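Local coordinates for hypothetical protein (Nitrosomonas europaea, PDB 2IN3) that is probably a thiol-disulfide oxidoreductase of the DsbA family, FrnE-like subfamily, and is thought to act as a protein disulfide isomerase, at residues W11-P16 and F177-V182; L39-M44 and K110-F115. One frame throughout, in Å; residues are numbered along the deposited sequence.

Contact 1 (W11-P16 and F177-V182); sequences WYIADP and FPALVV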
# COMPACT_ATOMS: atom_id res chain seq x y z
N TRP A 11 4.19 3.09 10.68
CA TRP A 11 3.23 3.28 9.59
C TRP A 11 3.87 3.06 8.21
O TRP A 11 4.82 3.76 7.84
CB TRP A 11 2.63 4.70 9.65
CG TRP A 11 1.75 4.94 10.82
CD1 TRP A 11 2.04 5.67 11.94
CD2 TRP A 11 0.41 4.46 11.00
NE1 TRP A 11 0.96 5.68 12.80
CE2 TRP A 11 -0.05 4.95 12.24
CE3 TRP A 11 -0.45 3.65 10.22
CZ2 TRP A 11 -1.34 4.65 12.75
CZ3 TRP A 11 -1.73 3.37 10.72
CH2 TRP A 11 -2.15 3.87 11.96
N TYR A 12 3.30 2.14 7.47
CA TYR A 12 3.65 1.95 6.07
C TYR A 12 2.67 2.74 5.21
O TYR A 12 1.48 2.42 5.16
CB TYR A 12 3.61 0.45 5.71
CG TYR A 12 3.95 0.13 4.27
CD1 TYR A 12 5.05 0.73 3.64
CD2 TYR A 12 3.18 -0.76 3.56
CE1 TYR A 12 5.38 0.39 2.30
CE2 TYR A 12 3.47 -1.10 2.20
CZ TYR A 12 4.57 -0.50 1.60
OH TYR A 12 4.86 -0.84 0.29
N ILE A 13 3.17 3.82 4.59
CA ILE A 13 2.31 4.74 3.88
C ILE A 13 2.50 4.42 2.41
O ILE A 13 3.58 4.67 1.82
CB ILE A 13 2.66 6.23 4.18
CG1 ILE A 13 2.53 6.51 5.70
CG2 ILE A 13 1.74 7.15 3.40
CD1 ILE A 13 3.05 7.87 6.16
N ALA A 14 1.45 3.86 1.83
CA ALA A 14 1.56 3.20 0.52
C ALA A 14 0.21 3.10 -0.15
O ALA A 14 -0.83 3.20 0.50
CB ALA A 14 2.19 1.84 0.65
N ASP A 15 0.26 2.92 -1.46
CA ASP A 15 -0.93 2.73 -2.28
C ASP A 15 -0.69 1.48 -3.11
O ASP A 15 0.38 1.34 -3.71
CB ASP A 15 -1.06 3.94 -3.21
CG ASP A 15 -2.35 3.93 -3.99
OD1 ASP A 15 -2.56 2.99 -4.80
OD2 ASP A 15 -3.18 4.86 -3.78
N PRO A 16 -1.67 0.55 -3.16
CA PRO A 16 -1.59 -0.69 -3.95
C PRO A 16 -1.28 -0.44 -5.45
O PRO A 16 -0.76 -1.34 -6.11
CB PRO A 16 -3.01 -1.26 -3.87
CG PRO A 16 -3.62 -0.65 -2.70
CD PRO A 16 -2.98 0.68 -2.49
N PHE A 177 6.58 8.01 -2.01
CA PHE A 177 5.95 6.75 -1.56
C PHE A 177 6.72 5.63 -2.21
O PHE A 177 7.24 5.82 -3.31
CB PHE A 177 4.49 6.73 -1.97
CG PHE A 177 3.72 7.90 -1.44
CD1 PHE A 177 2.96 7.77 -0.28
CD2 PHE A 177 3.84 9.17 -2.06
CE1 PHE A 177 2.27 8.88 0.24
CE2 PHE A 177 3.17 10.28 -1.55
CZ PHE A 177 2.38 10.14 -0.38
N PRO A 178 6.85 4.48 -1.51
CA PRO A 178 6.32 4.18 -0.17
C PRO A 178 7.03 5.03 0.90
O PRO A 178 8.14 5.49 0.66
CB PRO A 178 6.75 2.71 0.04
CG PRO A 178 7.95 2.52 -0.85
CD PRO A 178 7.63 3.35 -2.07
N ALA A 179 6.38 5.28 2.03
CA ALA A 179 7.03 6.03 3.10
C ALA A 179 6.86 5.25 4.37
O ALA A 179 5.92 4.45 4.49
CB ALA A 179 6.45 7.43 3.24
N LEU A 180 7.77 5.46 5.31
CA LEU A 180 7.69 4.80 6.60
C LEU A 180 7.84 5.88 7.66
O LEU A 180 8.77 6.71 7.59
CB LEU A 180 8.81 3.77 6.75
CG LEU A 180 8.59 2.43 6.00
CD1 LEU A 180 9.83 1.58 6.13
CD2 LEU A 180 7.41 1.65 6.53
N VAL A 181 6.93 5.85 8.62
CA VAL A 181 6.92 6.80 9.73
C VAL A 181 6.72 6.04 11.03
O VAL A 181 5.79 5.22 11.14
CB VAL A 181 5.76 7.85 9.58
CG1 VAL A 181 5.61 8.69 10.87
CG2 VAL A 181 6.01 8.76 8.40
N VAL A 182 7.58 6.32 12.01
CA VAL A 182 7.35 5.84 13.37
C VAL A 182 6.56 6.87 14.19
O VAL A 182 6.89 8.05 14.24
CB VAL A 182 8.66 5.46 14.12
CG1 VAL A 182 8.34 4.95 15.53
CG2 VAL A 182 9.43 4.37 13.35
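Ile-13 and Ala-179 form an antiparallel hydrogen-bonded pair at the centre of a thioredoxin-fold sheet, where strand 9-14 runs against strand 179-184. Ile-13 N donates to Ala-179 O at 2.8 Å, almost straight at 172°, and Ala-179 N returns a bond to Ile-13 O. Trp-11 and Val-181 repeat the exchange, with Trp-11 N lying 2.7 Å from Val-181 O. Between these pairs Tyr-12 faces Leu-180 without direct backbone bonds, although Leu-180 CA offers a CA-H...O contact to Trp-11 O.

Followed outward, Tyr-12 has CB beside Leu-180 CD2; chi1 of 179° sets CG anti to the backbone N, and the ring beyond it runs past Leu-180 toward Pro-178. CD1 comes within 3.8 Å of Leu-180 CD2 and also nears Ala-179 O. CE1 then reaches Pro-178 CB at 3.5 Å, CZ stays beside that carbon, and OH passes it at 4.0 Å. Ala-14 CB sits over one ring face, toward the rim. An alanine here would remove the ring and would probably open a gap beside Pro-178 CB and Leu-180 CD2. Pro-178, preceded by a cis peptide bond, also touches Cys-21 of what is probably the redox CxxC motif, consistent with the cis-proline beside a thioredoxin-type active site.

On the other sheet face, Ile-13 CD1 meets Val-181 CG2 at 3.8 Å, while Ile-13 CG2 abuts the Phe-177 ring edge, 3.6 Å from CE1.

Contact 2 (L39-M44 and K110-F115); sequences LTVKIM and KVFPFF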
# COMPACT_ATOMS: atom_id res chain seq x y z
N LEU A 39 7.91 -3.19 17.11
CA LEU A 39 7.13 -2.15 16.44
C LEU A 39 5.82 -2.75 15.96
O LEU A 39 5.79 -3.88 15.48
CB LEU A 39 7.92 -1.61 15.24
CG LEU A 39 9.20 -0.82 15.52
CD1 LEU A 39 10.03 -0.59 14.25
CD2 LEU A 39 8.86 0.52 16.22
N THR A 40 4.70 -2.03 16.09
CA THR A 40 3.46 -2.52 15.48
C THR A 40 3.38 -1.93 14.09
O THR A 40 3.31 -0.71 13.95
CB THR A 40 2.21 -2.14 16.27
OG1 THR A 40 2.38 -2.56 17.63
CG2 THR A 40 0.97 -2.83 15.67
N VAL A 41 3.40 -2.79 13.07
CA VAL A 41 3.54 -2.32 11.68
C VAL A 41 2.14 -2.26 11.08
O VAL A 41 1.41 -3.26 11.11
CB VAL A 41 4.49 -3.19 10.80
CG1 VAL A 41 4.70 -2.49 9.46
CG2 VAL A 41 5.89 -3.37 11.46
N LYS A 42 1.74 -1.07 10.61
CA LYS A 42 0.36 -0.86 10.15
C LYS A 42 0.36 -0.13 8.81
O LYS A 42 1.33 0.52 8.49
CB LYS A 42 -0.42 -0.05 11.18
CG LYS A 42 -0.62 -0.72 12.54
CD LYS A 42 -1.33 0.18 13.56
CE LYS A 42 -2.78 0.39 13.23
NZ LYS A 42 -3.51 1.04 14.38
N ILE A 43 -0.71 -0.24 8.02
CA ILE A 43 -0.74 0.45 6.71
C ILE A 43 -1.64 1.67 6.84
O ILE A 43 -2.73 1.58 7.43
CB ILE A 43 -1.27 -0.45 5.55
CG1 ILE A 43 -0.35 -1.65 5.34
CG2 ILE A 43 -1.33 0.34 4.19
CD1 ILE A 43 -0.79 -2.56 4.19
N MSE A 44 -1.16 2.80 6.31
CA MSE A 44 -1.97 4.00 6.12
C MSE A 44 -2.01 4.26 4.60
O MSE A 44 -1.07 4.83 4.02
CB MSE A 44 -1.37 5.20 6.88
CG MSE A 44 -2.37 6.34 7.08
SE MSE A 44 -1.59 7.89 7.99
CE MSE A 44 -1.67 7.21 9.81
N LYS A 110 -4.92 -9.47 8.44
CA LYS A 110 -5.01 -9.72 7.00
C LYS A 110 -4.77 -8.50 6.12
O LYS A 110 -4.84 -8.60 4.88
CB LYS A 110 -6.33 -10.36 6.64
CG LYS A 110 -6.44 -11.77 7.18
CD LYS A 110 -7.74 -12.41 6.87
CE LYS A 110 -7.76 -13.79 7.51
NZ LYS A 110 -9.06 -14.46 7.30
N VAL A 111 -4.46 -7.37 6.76
CA VAL A 111 -4.20 -6.12 6.02
C VAL A 111 -2.99 -6.20 5.03
O VAL A 111 -3.12 -5.82 3.85
CB VAL A 111 -4.04 -4.93 6.98
CG1 VAL A 111 -3.60 -3.66 6.22
CG2 VAL A 111 -5.36 -4.68 7.71
N PHE A 112 -1.82 -6.61 5.51
CA PHE A 112 -0.68 -6.70 4.58
C PHE A 112 -0.87 -7.75 3.45
O PHE A 112 -0.58 -7.46 2.27
CB PHE A 112 0.65 -6.89 5.33
CG PHE A 112 1.24 -5.61 5.86
CD1 PHE A 112 0.82 -5.09 7.09
CD2 PHE A 112 2.17 -4.88 5.11
CE1 PHE A 112 1.35 -3.88 7.59
CE2 PHE A 112 2.71 -3.66 5.60
CZ PHE A 112 2.29 -3.17 6.84
N PRO A 113 -1.35 -8.94 3.79
CA PRO A 113 -1.69 -9.91 2.72
C PRO A 113 -2.72 -9.38 1.71
O PRO A 113 -2.55 -9.63 0.51
CB PRO A 113 -2.32 -11.06 3.50
CG PRO A 113 -1.64 -11.00 4.82
CD PRO A 113 -1.56 -9.54 5.13
N PHE A 114 -3.75 -8.66 2.16
CA PHE A 114 -4.74 -8.09 1.23
C PHE A 114 -4.15 -7.01 0.29
O PHE A 114 -4.42 -6.99 -0.91
CB PHE A 114 -5.95 -7.53 1.98
CG PHE A 114 -7.08 -7.10 1.08
CD1 PHE A 114 -7.85 -8.05 0.39
CD2 PHE A 114 -7.42 -5.76 0.97
CE1 PHE A 114 -8.91 -7.65 -0.43
CE2 PHE A 114 -8.49 -5.36 0.14
CZ PHE A 114 -9.21 -6.30 -0.56
N PHE A 115 -3.33 -6.13 0.85
CA PHE A 115 -2.65 -5.09 0.09
C PHE A 115 -1.81 -5.78 -1.02
O PHE A 115 -1.83 -5.39 -2.21
CB PHE A 115 -1.73 -4.32 1.04
CG PHE A 115 -1.08 -3.11 0.43
CD1 PHE A 115 -1.57 -1.85 0.76
CD2 PHE A 115 0.01 -3.21 -0.44
CE1 PHE A 115 -1.00 -0.68 0.24
CE2 PHE A 115 0.60 -2.03 -0.98
CZ PHE A 115 0.07 -0.77 -0.63
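Ile-43 lays its CG1 over one face of the Phe-112 ring, a CH-pi contact with CG1 3.6 Å from the ring centroid and 20° off the normal. The methylene is displaced toward the rim, where Phe-112 CZ is its nearest ring atom at 3.4 Å. A chi1 of -62° sets CG1 of Ile-43 anti to the carbonyl carbon, over Phe-112, and leaves CG2 anti to the backbone N, near CD1 and CE1 of Phe-115. Ile-43 CD1 enters between helix side chains, 3.6 Å from Val-111 CG1 and equally far from Phe-115 CD1. The side chains of Ile-43 and Val-111 lie alongside each other, pointing opposite ways, whereas Ile-43 meets both phenylalanines at a slant.

Val-41 crosses Phe-112 at about a right angle, and Val-41 CG1 lies 3.6 Å from Phe-112 CZ. Val-41 O is at the edge of the same ring, nearest CE1. The contact is therefore apolar packing of a strand against a helix, their local axes 9.3 Å apart and inclined at 42°.

Around it, Phe-112 also rests on Ile-28 and Arg-32 of helix 19-35, and Val-111 packs on Val-100 and Ser-104 of helix 94-106. Phe-115 extends to Ala-14 of strand 9-14, so helix 111-123 touches both adjacent strands.

Overall arrangement
The centres of contacts 1 and 2 lie about 10 Å apart, and both involve the same mixed sheet, ordered 40-45, 9-14, 179-184, 187-192. Strand 9-14 connects them: Tyr-12 N to Lys-42 O (2.7 Å) and Met-44 N to Tyr-12 O (2.9 Å) are probable hydrogen bonds. Along the chain, contact 2 is nested within the loop closed by contact 1. Contact 1 pairs the chain's first strand with its third, 161 residues on; contact 2 packs helix 111-123, one of several inserted between strands 40-45 and 179-184 as in DsbA relatives, against edge strand 40-45. Phe-115 CZ packs 3.3 Å from Pro-16 N, and Pro-16 comes shortly before the probable CxxC motif.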